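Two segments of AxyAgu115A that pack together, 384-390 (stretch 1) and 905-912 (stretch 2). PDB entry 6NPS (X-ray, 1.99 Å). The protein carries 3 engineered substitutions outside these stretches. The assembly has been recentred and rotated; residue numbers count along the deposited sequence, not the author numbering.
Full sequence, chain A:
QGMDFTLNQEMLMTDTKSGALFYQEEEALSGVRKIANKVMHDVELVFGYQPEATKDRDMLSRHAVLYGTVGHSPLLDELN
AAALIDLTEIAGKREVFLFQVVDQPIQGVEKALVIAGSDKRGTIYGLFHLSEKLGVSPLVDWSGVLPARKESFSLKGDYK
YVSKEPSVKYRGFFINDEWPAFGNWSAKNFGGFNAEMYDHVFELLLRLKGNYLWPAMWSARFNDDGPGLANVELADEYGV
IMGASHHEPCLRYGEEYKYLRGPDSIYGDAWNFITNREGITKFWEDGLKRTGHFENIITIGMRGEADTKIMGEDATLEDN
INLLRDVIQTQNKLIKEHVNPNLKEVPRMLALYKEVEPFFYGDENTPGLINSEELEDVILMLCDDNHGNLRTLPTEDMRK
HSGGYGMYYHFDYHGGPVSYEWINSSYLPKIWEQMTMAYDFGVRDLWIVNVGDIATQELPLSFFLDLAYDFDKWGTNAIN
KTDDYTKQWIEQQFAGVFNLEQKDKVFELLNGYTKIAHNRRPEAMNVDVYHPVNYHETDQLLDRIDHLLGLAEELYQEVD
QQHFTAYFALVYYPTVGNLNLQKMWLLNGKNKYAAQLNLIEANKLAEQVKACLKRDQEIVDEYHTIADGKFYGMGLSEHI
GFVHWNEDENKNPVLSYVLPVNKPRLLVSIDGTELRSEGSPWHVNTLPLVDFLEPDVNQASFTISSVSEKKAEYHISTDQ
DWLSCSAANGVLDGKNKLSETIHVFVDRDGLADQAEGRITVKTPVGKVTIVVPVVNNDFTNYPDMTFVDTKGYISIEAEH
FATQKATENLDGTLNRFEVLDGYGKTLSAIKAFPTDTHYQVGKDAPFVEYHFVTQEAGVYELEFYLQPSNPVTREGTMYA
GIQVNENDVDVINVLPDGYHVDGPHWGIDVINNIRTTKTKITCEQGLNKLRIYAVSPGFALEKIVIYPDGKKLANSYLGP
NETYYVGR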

# COMPACT_ATOMS: atom_id res chain seq x y z
N ASP A 384 4.38 -29.49 22.10
CA ASP A 384 3.44 -28.50 21.57
C ASP A 384 3.83 -28.15 20.13
O ASP A 384 4.74 -28.74 19.54
N ASP A 385 3.11 -27.19 19.54
CA ASP A 385 3.33 -26.85 18.15
C ASP A 385 4.38 -25.74 17.99
O ASP A 385 4.42 -25.10 16.93
N ASN A 386 5.20 -25.49 19.02
CA ASN A 386 6.30 -24.53 19.05
C ASN A 386 5.73 -23.15 19.36
O ASN A 386 6.49 -22.21 19.53
N HIS A 387 4.41 -23.03 19.50
CA HIS A 387 3.78 -21.76 19.80
C HIS A 387 2.90 -21.83 21.03
O HIS A 387 2.12 -20.90 21.27
N GLY A 388 3.00 -22.90 21.81
CA GLY A 388 2.28 -22.97 23.06
C GLY A 388 0.93 -23.63 22.98
O GLY A 388 0.17 -23.57 23.97
N ASN A 389 0.62 -24.30 21.87
CA ASN A 389 -0.61 -25.07 21.71
C ASN A 389 -0.22 -26.54 21.66
O ASN A 389 0.59 -26.93 20.81
N LEU A 390 -0.78 -27.34 22.56
CA LEU A 390 -0.51 -28.77 22.49
C LEU A 390 -0.89 -29.33 21.13
O LEU A 390 -1.68 -28.74 20.39
N HIS A 905 -3.16 -22.72 7.15
CA HIS A 905 -4.15 -22.14 8.07
C HIS A 905 -3.64 -22.13 9.50
O HIS A 905 -3.90 -21.18 10.26
N TRP A 906 -2.98 -23.23 9.91
CA TRP A 906 -2.38 -23.29 11.23
C TRP A 906 -1.46 -22.10 11.44
O TRP A 906 -1.47 -21.47 12.50
N GLY A 907 -0.68 -21.75 10.41
CA GLY A 907 0.31 -20.70 10.55
C GLY A 907 -0.30 -19.31 10.68
O GLY A 907 0.16 -18.50 11.48
N ILE A 908 -1.34 -19.01 9.87
CA ILE A 908 -2.09 -17.75 10.05
C ILE A 908 -2.67 -17.67 11.45
O ILE A 908 -2.51 -16.67 12.17
N ASP A 909 -3.35 -18.74 11.88
CA ASP A 909 -4.08 -18.69 13.15
C ASP A 909 -3.14 -18.59 14.34
O ASP A 909 -3.47 -17.96 15.34
N VAL A 910 -1.95 -19.20 14.25
CA VAL A 910 -1.07 -19.19 15.42
C VAL A 910 -0.49 -17.78 15.66
O VAL A 910 -0.36 -17.33 16.81
N ILE A 911 -0.22 -17.04 14.60
CA ILE A 911 0.26 -15.65 14.70
C ILE A 911 -0.87 -14.70 15.13
O ILE A 911 -0.64 -13.75 15.90
N ASN A 912 -2.10 -14.93 14.66
CA ASN A 912 -3.25 -14.15 15.13
C ASN A 912 -3.73 -14.56 16.52
O ASN A 912 -4.60 -13.88 17.08

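One carboxylate, that of Asp385, both accepts loop amides and takes the direct hydrogen bond from the helix. Asp385 points toward stretch 2 with chi1 in the p well. Its OD1 accepts two loop amides, from His387 N at 2.9 Å and Asn389 N at 3.1 Å. Its OD2 faces the helix and accepts the one direct hydrogen bond across the contact, from Trp906 NE1 to Asp385 OD2 at 2.8 Å, with an N-H...O angle of 163°. The carboxylate oxygen lies near the plane of the indole, at its edge, where the N-H points. Asn389 ND2 also donates to Asp385 OD2, at 3.0 Å.

The CA-to-CB bond of Trp906 points sideways relative to the loop, but the end of the side chain, in the t rotamer, comes nearer to it. Its CZ2 lies 3.8 Å from His387 CD2. The two rings meet obliquely, with planes at 78°.

His387 points toward the helix in the m rotamer and has the largest area covered by the other stretch. Its closest contact across the stretches is with Val910, which points toward the loop with chi1 at 86°, in the p well. Val910 CG1 sits over one face of the imidazole, 4.2 Å from the ring centroid, in a CH-pi contact. Val910 CG2 packs 3.4 Å from His387 CB and 3.5 Å from Asn389 ND2. Ile911 adds a looser contact. Its CA-to-CB bond points away, yet the side chain (m, m) returns far enough for CD1 to lie 4.5 Å from His387 CE1.

Asn389 points toward the helix in the m rotamer. Its ND2 also donates to water 1, at 3.1 Å from ND2 to the water O. That water makes a weak hydrogen bond to Val910 O, 3.5 Å from the water O, and so links the loop to the helix backbone.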

# COMPACT_ATOMS: atom_id res chain seq x y z
CB ASP A 384 3.40 -27.25 22.46
CG ASP A 384 4.64 -26.35 22.33
OD1 ASP A 384 5.66 -26.73 21.68
OD2 ASP A 384 4.60 -25.22 22.89
CB ASP A 385 2.01 -26.43 17.50
CG ASP A 385 1.41 -25.15 18.12
OD1 ASP A 385 1.94 -24.58 19.12
OD2 ASP A 385 0.37 -24.70 17.60
CB ASN A 386 7.15 -24.52 17.75
CG ASN A 386 7.92 -25.82 17.58
OD1 ASN A 386 8.66 -26.22 18.49
ND2 ASN A 386 7.74 -26.50 16.45
CB HIS A 387 3.01 -21.29 18.58
CG HIS A 387 3.94 -20.91 17.48
ND1 HIS A 387 4.33 -19.61 17.25
CD2 HIS A 387 4.64 -21.69 16.61
CE1 HIS A 387 5.20 -19.59 16.26
NE2 HIS A 387 5.42 -20.84 15.86
CB ASN A 389 -1.33 -24.66 20.42
CG ASN A 389 -1.50 -23.17 20.32
OD1 ASN A 389 -2.27 -22.57 21.11
ND2 ASN A 389 -0.78 -22.54 19.37
CB LEU A 390 -1.27 -29.54 23.56
CG LEU A 390 -1.15 -28.99 24.99
CD1 LEU A 390 -1.84 -29.93 25.99
CD2 LEU A 390 0.31 -28.73 25.41
CB HIS A 905 -5.46 -22.93 8.00
CG HIS A 905 -6.16 -22.81 6.69
ND1 HIS A 905 -6.81 -21.66 6.29
CD2 HIS A 905 -6.31 -23.70 5.67
CE1 HIS A 905 -7.33 -21.85 5.09
NE2 HIS A 905 -7.04 -23.07 4.69
CB TRP A 906 -1.59 -24.63 11.40
CG TRP A 906 -0.66 -24.59 12.66
CD1 TRP A 906 -1.01 -24.89 13.95
CD2 TRP A 906 0.72 -24.15 12.71
NE1 TRP A 906 0.07 -24.69 14.79
CE2 TRP A 906 1.14 -24.24 14.05
CE3 TRP A 906 1.63 -23.71 11.74
CZ2 TRP A 906 2.43 -23.87 14.47
CZ3 TRP A 906 2.96 -23.39 12.15
CH2 TRP A 906 3.34 -23.49 13.50
CB ILE A 908 -3.22 -17.65 9.01
CG1 ILE A 908 -2.68 -17.49 7.59
CG2 ILE A 908 -4.16 -16.45 9.34
CD1 ILE A 908 -3.71 -17.93 6.57
CB ASP A 909 -4.97 -19.93 13.30
CG ASP A 909 -6.05 -20.03 12.21
OD1 ASP A 909 -6.25 -19.06 11.46
OD2 ASP A 909 -6.70 -21.10 12.10
CB VAL A 910 -0.00 -20.32 15.23
CG1 VAL A 910 1.20 -19.87 14.42
CG2 VAL A 910 0.40 -20.89 16.50
CB ILE A 911 0.87 -15.22 13.35
CG1 ILE A 911 2.04 -16.16 13.01
CG2 ILE A 911 1.36 -13.76 13.37
CD1 ILE A 911 3.02 -16.32 14.16
CB ASN A 912 -4.43 -14.27 14.17
CG ASN A 912 -4.17 -13.60 12.85
OD1 ASN A 912 -3.28 -12.75 12.74
ND2 ASN A 912 -4.90 -14.01 11.83
O HOH W 1 -0.85 -19.45 19.51